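Local coordinates for 4'-phospho-dehydrooxetanocin synthase (Bacillus megaterium, PDB 5UL3), which catalyses the cobalamin-dependent radical SAM ring contraction of dAMP to an oxetane aldehyde, a step in the biosynthesis of oxetanocin A, at residues Tyr315-Leu327 / Met544-Val556. Numbering follows the deposited sequence.
With SF4 (iron/sulfur cluster), chain B; EDO (1,2-ethanediol), chain Y.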
loop_
_atom_site.group_PDB
_atom_site.type_symbol
_atom_site.label_atom_id
_atom_site.label_comp_id
_atom_site.label_asym_id
_atom_site.label_seq_id
_atom_site.Cartn_x
_atom_site.Cartn_y
_atom_site.Cartn_z
ATOM N N TYR A 315 5.395 0.153 16.621
ATOM C CA TYR A 315 5.175 -1.104 17.341
ATOM C C TYR A 315 6.134 -2.186 16.855
ATOM O O TYR A 315 6.984 -2.665 17.614
ATOM C CB TYR A 315 3.723 -1.557 17.181
ATOM C CG TYR A 315 3.390 -2.801 17.960
ATOM C CD1 TYR A 315 3.446 -2.806 19.356
ATOM C CD2 TYR A 315 2.989 -3.963 17.311
ATOM C CE1 TYR A 315 3.117 -3.958 20.082
ATOM C CE2 TYR A 315 2.662 -5.127 18.048
ATOM C CZ TYR A 315 2.737 -5.102 19.418
ATOM O OH TYR A 315 2.413 -6.264 20.111
ATOM N N SER A 316 5.983 -2.606 15.592
ATOM C CA SER A 316 6.956 -3.435 14.879
ATOM C C SER A 316 7.145 -4.816 15.506
ATOM O O SER A 316 8.147 -5.480 15.243
ATOM C CB SER A 316 8.310 -2.716 14.762
ATOM O OG SER A 316 8.339 -1.793 13.683
ATOM N N ARG A 317 6.183 -5.293 16.301
ATOM C CA ARG A 317 6.337 -6.542 17.032
ATOM C C ARG A 317 5.465 -7.679 16.540
ATOM O O ARG A 317 5.568 -8.791 17.083
ATOM C CB ARG A 317 6.051 -6.312 18.511
ATOM C CG ARG A 317 7.132 -5.533 19.185
ATOM C CD ARG A 317 6.693 -5.270 20.606
ATOM N NE ARG A 317 7.731 -4.708 21.457
ATOM C CZ ARG A 317 8.103 -3.430 21.462
ATOM N NH1 ARG A 317 7.576 -2.545 20.611
ATOM N NH2 ARG A 317 9.029 -3.037 22.316
ATOM N N CYS A 318 4.588 -7.443 15.570
ATOM C CA CYS A 318 3.753 -8.526 15.060
ATOM C C CYS A 318 4.636 -9.578 14.400
ATOM O O CYS A 318 5.524 -9.252 13.610
ATOM C CB CYS A 318 2.713 -7.977 14.076
ATOM S SG CYS A 318 1.720 -6.682 14.843
ATOM N N THR A 319 4.424 -10.847 14.757
ATOM C CA THR A 319 5.427 -11.847 14.420
ATOM C C THR A 319 5.422 -12.222 12.952
ATOM O O THR A 319 6.402 -12.808 12.481
ATOM C CB THR A 319 5.229 -13.101 15.265
ATOM O OG1 THR A 319 3.932 -13.650 14.983
ATOM C CG2 THR A 319 5.331 -12.724 16.742
ATOM N N PHE A 320 4.337 -11.928 12.232
ATOM C CA PHE A 320 4.210 -12.212 10.813
ATOM C C PHE A 320 4.623 -11.034 9.928
ATOM O O PHE A 320 4.575 -11.150 8.701
ATOM C CB PHE A 320 2.754 -12.590 10.495
ATOM C CG PHE A 320 1.771 -11.525 10.903
ATOM C CD1 PHE A 320 1.492 -10.450 10.059
ATOM C CD2 PHE A 320 1.168 -11.559 12.161
ATOM C CE1 PHE A 320 0.619 -9.446 10.439
ATOM C CE2 PHE A 320 0.300 -10.564 12.553
ATOM C CZ PHE A 320 0.019 -9.494 11.690
ATOM N N CYS A 321 5.011 -9.910 10.510
ATOM C CA CYS A 321 5.269 -8.686 9.753
ATOM C C CYS A 321 6.765 -8.378 9.769
ATOM O O CYS A 321 7.282 -7.876 10.777
ATOM C CB CYS A 321 4.464 -7.536 10.373
ATOM S SG CYS A 321 4.518 -5.936 9.472
ATOM N N PRO A 322 7.517 -8.668 8.702
ATOM C CA PRO A 322 8.967 -8.405 8.753
ATOM C C PRO A 322 9.234 -6.908 8.762
ATOM O O PRO A 322 8.570 -6.144 8.057
ATOM C CB PRO A 322 9.499 -9.062 7.474
ATOM C CG PRO A 322 8.335 -9.002 6.511
ATOM C CD PRO A 322 7.075 -9.138 7.378
ATOM N N ARG A 323 10.198 -6.480 9.589
ATOM C CA ARG A 323 10.473 -5.059 9.743
ATOM C C ARG A 323 11.765 -4.601 9.063
ATOM O O ARG A 323 12.088 -3.414 9.126
ATOM C CB ARG A 323 10.493 -4.689 11.238
ATOM C CG ARG A 323 9.187 -5.077 11.984
ATOM C CD ARG A 323 7.918 -4.572 11.235
ATOM N NE ARG A 323 7.974 -3.130 10.964
ATOM C CZ ARG A 323 7.266 -2.535 10.000
ATOM N NH1 ARG A 323 7.373 -1.217 9.802
ATOM N NH2 ARG A 323 6.471 -3.267 9.215
ATOM N N ASP A 324 12.489 -5.498 8.381
ATOM C CA ASP A 324 13.844 -5.167 7.932
ATOM C C ASP A 324 13.841 -4.153 6.797
ATOM O O ASP A 324 14.802 -3.395 6.645
ATOM C CB ASP A 324 14.579 -6.429 7.485
ATOM C CG ASP A 324 14.815 -7.380 8.632
ATOM O OD1 ASP A 324 13.868 -8.109 8.987
ATOM O OD2 ASP A 324 15.925 -7.352 9.200
ATOM N N HIS A 325 12.776 -4.120 6.005
ATOM C CA HIS A 325 12.691 -3.201 4.873
ATOM C C HIS A 325 11.989 -1.896 5.252
ATOM O O HIS A 325 12.426 -0.810 4.841
ATOM C CB HIS A 325 11.976 -3.914 3.715
ATOM C CG HIS A 325 11.828 -3.085 2.462
ATOM N ND1 HIS A 325 12.904 -2.643 1.718
ATOM C CD2 HIS A 325 10.722 -2.636 1.823
ATOM C CE1 HIS A 325 12.465 -1.945 0.684
ATOM N NE2 HIS A 325 11.144 -1.939 0.716
ATOM N N LYS A 326 10.927 -1.980 6.058
ATOM C CA LYS A 326 10.112 -0.824 6.422
ATOM C C LYS A 326 10.605 -0.113 7.675
ATOM O O LYS A 326 10.246 1.050 7.883
ATOM C CB LYS A 326 8.655 -1.257 6.613
ATOM C CG LYS A 326 7.966 -1.697 5.305
ATOM C CD LYS A 326 7.463 -0.470 4.527
ATOM C CE LYS A 326 8.198 -0.301 3.210
ATOM N NZ LYS A 326 7.716 0.923 2.453
ATOM N N LEU A 327 11.412 -0.793 8.497
ATOM C CA LEU A 327 12.127 -0.256 9.663
ATOM C C LEU A 327 11.252 -0.187 10.916
ATOM O O LEU A 327 10.027 -0.355 10.855
ATOM C CB LEU A 327 12.743 1.116 9.358
ATOM C CG LEU A 327 13.647 1.206 8.111
ATOM C CD1 LEU A 327 14.387 2.523 8.111
ATOM C CD2 LEU A 327 14.620 0.032 8.026
ATOM N N MET A 544 -2.098 -18.370 7.315
ATOM C CA MET A 544 -0.853 -17.636 7.484
ATOM C C MET A 544 0.101 -17.905 6.331
ATOM O O MET A 544 0.336 -19.059 5.954
ATOM C CB MET A 544 -0.188 -18.031 8.802
ATOM C CG MET A 544 1.192 -17.400 9.016
ATOM S SD MET A 544 1.154 -15.622 9.301
ATOM C CE MET A 544 0.366 -15.513 10.897
ATOM N N GLU A 545 0.624 -16.826 5.759
ATOM C CA GLU A 545 1.708 -16.869 4.788
ATOM C C GLU A 545 2.930 -16.305 5.492
ATOM O O GLU A 545 2.904 -15.172 5.984
ATOM C CB GLU A 545 1.358 -16.078 3.522
ATOM C CG GLU A 545 0.295 -16.772 2.686
ATOM C CD GLU A 545 -0.263 -15.893 1.579
ATOM O OE1 GLU A 545 0.289 -14.795 1.346
ATOM O OE2 GLU A 545 -1.262 -16.305 0.949
ATOM N N ILE A 546 3.977 -17.110 5.588
ATOM C CA ILE A 546 5.118 -16.799 6.436
ATOM C C ILE A 546 6.174 -16.123 5.576
ATOM O O ILE A 546 6.788 -16.759 4.711
ATOM C CB ILE A 546 5.660 -18.060 7.119
ATOM C CG1 ILE A 546 4.523 -18.751 7.878
ATOM C CG2 ILE A 546 6.795 -17.703 8.054
ATOM C CD1 ILE A 546 4.930 -20.036 8.577
ATOM N N LEU A 547 6.381 -14.828 5.802
ATOM C CA LEU A 547 7.343 -14.106 4.988
ATOM C C LEU A 547 8.751 -14.312 5.529
ATOM O O LEU A 547 8.952 -14.735 6.673
ATOM C CB LEU A 547 7.009 -12.611 4.943
ATOM C CG LEU A 547 5.692 -12.167 4.301
ATOM C CD1 LEU A 547 5.618 -10.653 4.267
ATOM C CD2 LEU A 547 5.517 -12.742 2.902
ATOM N N MET A 548 9.735 -14.001 4.684
ATOM C CA MET A 548 11.123 -14.012 5.121
ATOM C C MET A 548 11.335 -12.976 6.219
ATOM O O MET A 548 10.623 -11.968 6.302
ATOM C CB MET A 548 12.064 -13.722 3.940
ATOM C CG MET A 548 11.966 -14.716 2.786
ATOM S SD MET A 548 12.942 -14.196 1.343
ATOM C CE MET A 548 14.577 -14.092 2.074
ATOM N N ASN A 549 12.314 -13.244 7.081
ATOM C CA ASN A 549 12.786 -12.303 8.095
ATOM C C ASN A 549 11.750 -12.007 9.171
ATOM O O ASN A 549 11.808 -10.952 9.813
ATOM C CB ASN A 549 13.256 -10.986 7.460
ATOM C CG ASN A 549 14.459 -11.177 6.566
ATOM O OD1 ASN A 549 15.362 -11.953 6.883
ATOM N ND2 ASN A 549 14.474 -10.483 5.437
ATOM N N THR A 550 10.795 -12.929 9.399
ATOM C CA THR A 550 9.786 -12.718 10.420
ATOM C C THR A 550 10.114 -13.499 11.688
ATOM O O THR A 550 10.645 -14.610 11.620
ATOM C CB THR A 550 8.413 -13.180 9.930
ATOM O OG1 THR A 550 8.504 -14.539 9.468
ATOM C CG2 THR A 550 7.902 -12.257 8.820
ATOM N N PRO A 551 9.753 -12.940 12.846
ATOM C CA PRO A 551 9.764 -13.745 14.077
ATOM C C PRO A 551 8.999 -15.043 13.940
ATOM O O PRO A 551 9.419 -16.065 14.497
ATOM C CB PRO A 551 9.111 -12.803 15.103
ATOM C CG PRO A 551 9.439 -11.441 14.620
ATOM C CD PRO A 551 9.348 -11.552 13.107
ATOM N N TYR A 552 7.882 -15.038 13.206
ATOM C CA TYR A 552 7.104 -16.267 13.071
ATOM C C TYR A 552 7.885 -17.349 12.328
ATOM O O TYR A 552 7.799 -18.532 12.681
ATOM C CB TYR A 552 5.772 -15.988 12.372
ATOM C CG TYR A 552 4.726 -17.072 12.598
ATOM C CD1 TYR A 552 4.665 -18.189 11.771
ATOM C CD2 TYR A 552 3.801 -16.972 13.636
ATOM C CE1 TYR A 552 3.711 -19.189 11.965
ATOM C CE2 TYR A 552 2.850 -17.968 13.846
ATOM C CZ TYR A 552 2.812 -19.068 13.005
ATOM O OH TYR A 552 1.886 -20.069 13.187
ATOM N N SER A 553 8.646 -16.977 11.291
ATOM C CA SER A 553 9.456 -17.981 10.604
ATOM C C SER A 553 10.487 -18.576 11.554
ATOM O O SER A 553 10.731 -19.790 11.540
ATOM C CB SER A 553 10.145 -17.394 9.367
ATOM O OG SER A 553 11.127 -16.418 9.699
ATOM N N ARG A 554 11.070 -17.751 12.419
ATOM C CA ARG A 554 12.029 -18.287 13.381
ATOM C C ARG A 554 11.346 -19.132 14.453
ATOM O O ARG A 554 11.937 -20.109 14.931
ATOM C CB ARG A 554 12.834 -17.148 14.001
ATOM C CG ARG A 554 13.589 -16.344 12.949
ATOM C CD ARG A 554 14.615 -15.396 13.548
ATOM N NE ARG A 554 14.008 -14.306 14.304
ATOM C CZ ARG A 554 13.575 -13.166 13.769
ATOM N NH1 ARG A 554 13.661 -12.956 12.456
ATOM N NH2 ARG A 554 13.052 -12.231 14.551
ATOM N N MET A 555 10.109 -18.790 14.830
ATOM C CA MET A 555 9.335 -19.656 15.720
ATOM C C MET A 555 9.097 -21.013 15.082
ATOM O O MET A 555 9.157 -22.050 15.757
ATOM C CB MET A 555 7.999 -18.999 16.074
ATOM C CG MET A 555 8.127 -17.733 16.893
ATOM S SD MET A 555 6.672 -16.651 16.792
ATOM C CE MET A 555 5.346 -17.729 17.321
ATOM N N VAL A 556 8.814 -21.028 13.781
ATOM C CA VAL A 556 8.608 -22.286 13.076
ATOM C C VAL A 556 9.911 -23.073 13.018
ATOM O O VAL A 556 9.940 -24.280 13.285
ATOM C CB VAL A 556 8.047 -22.026 11.671
ATOM C CG1 VAL A 556 8.175 -23.274 10.794
ATOM C CG2 VAL A 556 6.606 -21.584 11.777
HETATM FE FE1 SF4 B . 2.086 -5.112 13.280
HETATM FE FE2 SF4 B . 0.842 -3.477 11.505
HETATM FE FE3 SF4 B . 3.270 -4.709 10.892
HETATM FE FE4 SF4 B . 3.203 -2.672 12.714
HETATM S S1 SF4 B . 2.697 -2.526 10.468
HETATM S S2 SF4 B . 4.327 -4.664 12.943
HETATM S S3 SF4 B . 1.194 -3.106 13.748
HETATM S S4 SF4 B . 1.228 -5.721 11.267
HETATM C C1 EDO Y . -0.782 -12.764 6.180
HETATM O O1 EDO Y . -0.778 -14.150 5.821
HETATM C C2 EDO Y . 0.497 -12.432 6.934
HETATM O O2 EDO Y . 1.633 -12.842 6.169
HETATM O O HOH W 1 4.613 -13.640 7.604
HETATM O O HOH W 2 11.520 -8.255 11.302
#
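The single direct hydrogen bond between the cluster-binding loop 315-327 and segment 544-556 runs from Y552 N to T319 O (2.8 Å), the amide lying 33° out of the carbonyl plane. Y552 is in the first turn of its helix, so this N-H has no acceptor within the helix; the loop supplies one. T550 caps the same helix end: its OG1, placed between backbone N and carbonyl carbon (chi1 53°), accepts from S553 N and donates to L547 O.

Two waters extend the polar link. One donates to F320 O and E545 O and accepts from L547 N; the other accepts from the backbone N of R323 and donates to N549 O (3.1 Å).

Apolar packing fills in between. P322 fits its ring against the type II turn 547-550, with CD touching T550 CG2 at 3.5 Å and L547 CD1 at 3.8 Å. Its CB also lies against a polar atom, M548 O (3.3 Å). T319 CB and CG2 meet the P551 ring and M555 SD, and its OG1, bonded to R445 O, lies near the edge of the Y552 ring. The M544 chain, bent at chi2 and chi3, brings SD to 3.6 Å from F320 CB; SD lies 5.5 Å from the F320 ring centroid, an oblique Met-aromatic contact. With chi1 at 57°, the F320 ring is set beside the cluster, CE1 3.9 Å from sulfide S4.

C318 and C321, which with C313 form a CX4CX2C variant of the radical SAM CX3CX2C motif, bind iron atoms FE1 and FE3 from a type I turn; E545 binds S-adenosylmethionine. The contact joins the loop between strands 305-311 and 331-332 of the partial barrel to strand 546-547, paired with 580-581, and the start of helix 551-563, while helix 218-222 packs against P322 and N549.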